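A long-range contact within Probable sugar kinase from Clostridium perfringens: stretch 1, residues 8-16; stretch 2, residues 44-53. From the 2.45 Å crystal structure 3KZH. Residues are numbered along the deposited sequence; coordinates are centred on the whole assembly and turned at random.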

# COMPACT_ATOMS: atom_id res chain seq x y z
N TYR A 8 25.68 -14.94 7.79
CA TYR A 8 24.64 -14.36 6.94
C TYR A 8 25.15 -13.89 5.59
O TYR A 8 26.35 -13.65 5.41
CB TYR A 8 23.96 -13.19 7.67
CG TYR A 8 24.87 -12.00 7.97
CD1 TYR A 8 24.94 -10.90 7.08
CD2 TYR A 8 25.68 -11.97 9.12
CE1 TYR A 8 25.79 -9.81 7.34
CE2 TYR A 8 26.54 -10.88 9.39
CZ TYR A 8 26.59 -9.82 8.49
OH TYR A 8 27.44 -8.78 8.72
N LEU A 9 24.20 -13.64 4.69
CA LEU A 9 24.47 -13.12 3.36
C LEU A 9 23.86 -11.74 3.31
O LEU A 9 22.71 -11.55 3.70
CB LEU A 9 23.82 -13.97 2.26
CG LEU A 9 24.53 -13.99 0.89
CD1 LEU A 9 24.16 -15.26 0.21
CD2 LEU A 9 24.30 -12.80 -0.01
N LEU A 10 24.63 -10.79 2.79
CA LEU A 10 24.17 -9.43 2.66
C LEU A 10 23.77 -9.11 1.23
O LEU A 10 24.48 -9.46 0.29
CB LEU A 10 25.21 -8.44 3.16
CG LEU A 10 24.91 -6.93 3.12
CD1 LEU A 10 23.70 -6.55 3.97
CD2 LEU A 10 26.13 -6.17 3.59
N VAL A 11 22.60 -8.51 1.09
CA VAL A 11 22.09 -8.07 -0.20
C VAL A 11 21.95 -6.56 -0.01
O VAL A 11 21.37 -6.12 0.98
CB VAL A 11 20.70 -8.72 -0.56
CG1 VAL A 11 20.21 -8.25 -1.93
CG2 VAL A 11 20.81 -10.25 -0.55
N PHE A 12 22.55 -5.79 -0.91
CA PHE A 12 22.52 -4.33 -0.84
C PHE A 12 21.90 -3.78 -2.14
O PHE A 12 22.47 -3.97 -3.20
CB PHE A 12 23.96 -3.79 -0.62
CG PHE A 12 24.06 -2.29 -0.46
CD1 PHE A 12 23.89 -1.70 0.80
CD2 PHE A 12 24.38 -1.47 -1.57
CE1 PHE A 12 24.04 -0.28 0.98
CE2 PHE A 12 24.52 -0.06 -1.41
CZ PHE A 12 24.35 0.53 -0.13
N GLY A 13 20.78 -3.07 -2.03
CA GLY A 13 20.12 -2.50 -3.20
C GLY A 13 18.71 -1.95 -2.98
O GLY A 13 18.19 -1.97 -1.87
N ALA A 14 18.08 -1.55 -4.08
CA ALA A 14 16.74 -0.95 -4.08
C ALA A 14 15.51 -1.84 -3.79
O ALA A 14 15.53 -3.04 -4.01
CB ALA A 14 16.53 -0.20 -5.38
N SER A 15 14.47 -1.20 -3.24
CA SER A 15 13.17 -1.80 -2.92
C SER A 15 12.15 -0.88 -3.55
O SER A 15 12.10 0.31 -3.23
CB SER A 15 12.89 -1.84 -1.42
OG SER A 15 13.65 -2.80 -0.75
N VAL A 16 11.33 -1.42 -4.45
CA VAL A 16 10.31 -0.64 -5.13
C VAL A 16 8.93 -1.25 -4.90
O VAL A 16 8.78 -2.47 -4.92
CB VAL A 16 10.54 -0.58 -6.68
CG1 VAL A 16 9.56 0.40 -7.35
CG2 VAL A 16 11.99 -0.21 -7.02
N VAL A 44 15.19 -5.61 -8.17
CA VAL A 44 16.01 -6.83 -8.34
C VAL A 44 16.56 -7.38 -7.02
O VAL A 44 16.35 -8.55 -6.69
CB VAL A 44 17.21 -6.58 -9.34
CG1 VAL A 44 18.16 -7.78 -9.40
CG2 VAL A 44 16.68 -6.30 -10.75
N CYS A 45 17.20 -6.50 -6.26
CA CYS A 45 17.80 -6.83 -4.98
C CYS A 45 16.79 -7.28 -3.92
O CYS A 45 17.08 -8.19 -3.15
CB CYS A 45 18.64 -5.66 -4.50
SG CYS A 45 20.14 -5.42 -5.52
N ARG A 46 15.59 -6.68 -3.94
CA ARG A 46 14.53 -7.07 -2.99
C ARG A 46 13.97 -8.44 -3.33
O ARG A 46 13.59 -9.18 -2.43
CB ARG A 46 13.40 -6.03 -2.95
CG ARG A 46 12.52 -6.12 -1.68
CD ARG A 46 11.03 -6.07 -1.96
NE ARG A 46 10.48 -7.42 -2.13
CZ ARG A 46 10.37 -8.04 -3.30
NH1 ARG A 46 10.76 -7.43 -4.40
NH2 ARG A 46 9.97 -9.29 -3.35
N ASN A 47 13.94 -8.75 -4.63
CA ASN A 47 13.46 -10.03 -5.13
C ASN A 47 14.49 -11.11 -4.76
O ASN A 47 14.11 -12.19 -4.32
CB ASN A 47 13.26 -10.00 -6.66
CG ASN A 47 12.29 -8.91 -7.13
OD1 ASN A 47 11.28 -8.63 -6.49
ND2 ASN A 47 12.59 -8.30 -8.27
N ILE A 48 15.79 -10.79 -4.90
CA ILE A 48 16.87 -11.73 -4.58
C ILE A 48 16.79 -12.12 -3.09
O ILE A 48 16.72 -13.31 -2.77
CB ILE A 48 18.30 -11.17 -4.92
CG1 ILE A 48 18.46 -11.02 -6.44
CG2 ILE A 48 19.40 -12.10 -4.41
CD1 ILE A 48 19.70 -10.26 -6.90
N ALA A 49 16.73 -11.10 -2.23
CA ALA A 49 16.62 -11.26 -0.78
C ALA A 49 15.41 -12.08 -0.35
O ALA A 49 15.52 -12.91 0.55
CB ALA A 49 16.59 -9.91 -0.12
N GLU A 50 14.27 -11.89 -1.04
CA GLU A 50 13.04 -12.65 -0.75
C GLU A 50 13.24 -14.13 -1.08
O GLU A 50 13.02 -14.99 -0.22
CB GLU A 50 11.79 -12.11 -1.48
CG GLU A 50 10.49 -12.68 -0.86
CD GLU A 50 9.18 -12.42 -1.61
OE1 GLU A 50 9.00 -11.37 -2.25
OE2 GLU A 50 8.29 -13.29 -1.52
N ASN A 51 13.73 -14.41 -2.30
CA ASN A 51 14.00 -15.78 -2.78
C ASN A 51 14.98 -16.55 -1.87
O ASN A 51 14.82 -17.75 -1.66
CB ASN A 51 14.57 -15.76 -4.21
CG ASN A 51 13.57 -15.33 -5.26
OD1 ASN A 51 13.68 -14.25 -5.85
ND2 ASN A 51 12.64 -16.22 -5.57
N MSE A 52 15.94 -15.81 -1.31
CA MSE A 52 16.97 -16.32 -0.39
C MSE A 52 16.39 -16.72 0.97
O MSE A 52 16.65 -17.81 1.47
CB MSE A 52 18.07 -15.26 -0.18
CG MSE A 52 19.25 -15.37 -1.11
SE MSE A 52 20.70 -14.16 -0.71
CE MSE A 52 21.69 -14.35 -2.40
N ALA A 53 15.60 -15.82 1.55
CA ALA A 53 14.95 -16.02 2.84
C ALA A 53 13.92 -17.15 2.73
O ALA A 53 13.75 -17.95 3.67
CB ALA A 53 14.28 -14.73 3.28

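The strand of stretch 1 lies against the helix of stretch 2, residues 44-53, with the two chains running in nearly opposite directions: their axes make an angle of 157° and approach to 8.3 Å. Consequently, from Leu9 to Gly13 the register moves back along the helix, from Met52 to Cys45, before passing to Arg46 at Ser15. The backbones also converge, from 9.0 Å between the CA atoms of Leu9 and Met52 to 5.2 Å between those of Gly13 and Cys45. No clear hydrogen bond joins the stretches, and the 414 Å² they bury is largely a matter of apolar packing.

Tyr8 makes no contact with the helix. At Leu9 the CA-to-CB bond points toward it, and Leu9 CD1 reaches the CE methyl of Met52, a selenomethionine, at 3.7 Å. The strand's alternation then turns Leu10 away, leaving it without a contact.

Val11 is the centre of the interface and the residue of stretch 1 most covered by the helix. Both its methyls lie near Ala49 CB and Ile48 CG2, with Val11 CG2 at 4.3 Å from the former and 4.5 Å from the latter. Val11 CG2 alone comes close to Met52 SE, at 3.9 Å, and Val11 CG1 is the methyl nearest Cys45, 4.0 Å from Cys45 CB and 3.4 Å from Cys45 O. That carbonyl accepts the helical hydrogen bond from Ala49 N, at 3.1 Å to Cys45 O, so its polar demand is met within the helix while a methyl packs against it.

The CA-to-CB bond of Phe12 points away from the helix, and the residue meets it through its backbone, with Phe12 O 3.6 Å from SG of Cys45. Cys45 SG also lies 3.7 Å from CA of Gly13. Here the lack of a side chain matters: an ideal CB on Gly13 would point toward the helix and fall 2.2 Å from Cys45 SG, a clash. The absence of a CB leaves room for the Cys45 sulfur at this position.

Ala14 also contributes its carbonyl, whose O lies 3.6 Å from Arg46 N and 4.1 Å from CB of Cys45. Ser15 OG, hydrogen-bonded elsewhere in the structure, packs 3.6 Å from CG of Arg46, touching the aliphatic part of that side chain. The charged end of Arg46 leads away from stretch 1 and is held partly by its own helix: Arg46 NH1 donates a very short hydrogen bond of 2.5 Å to Asn47 OD1, and Arg46 NH2 forms a salt bridge with Glu50 OE1, also at 2.5 Å.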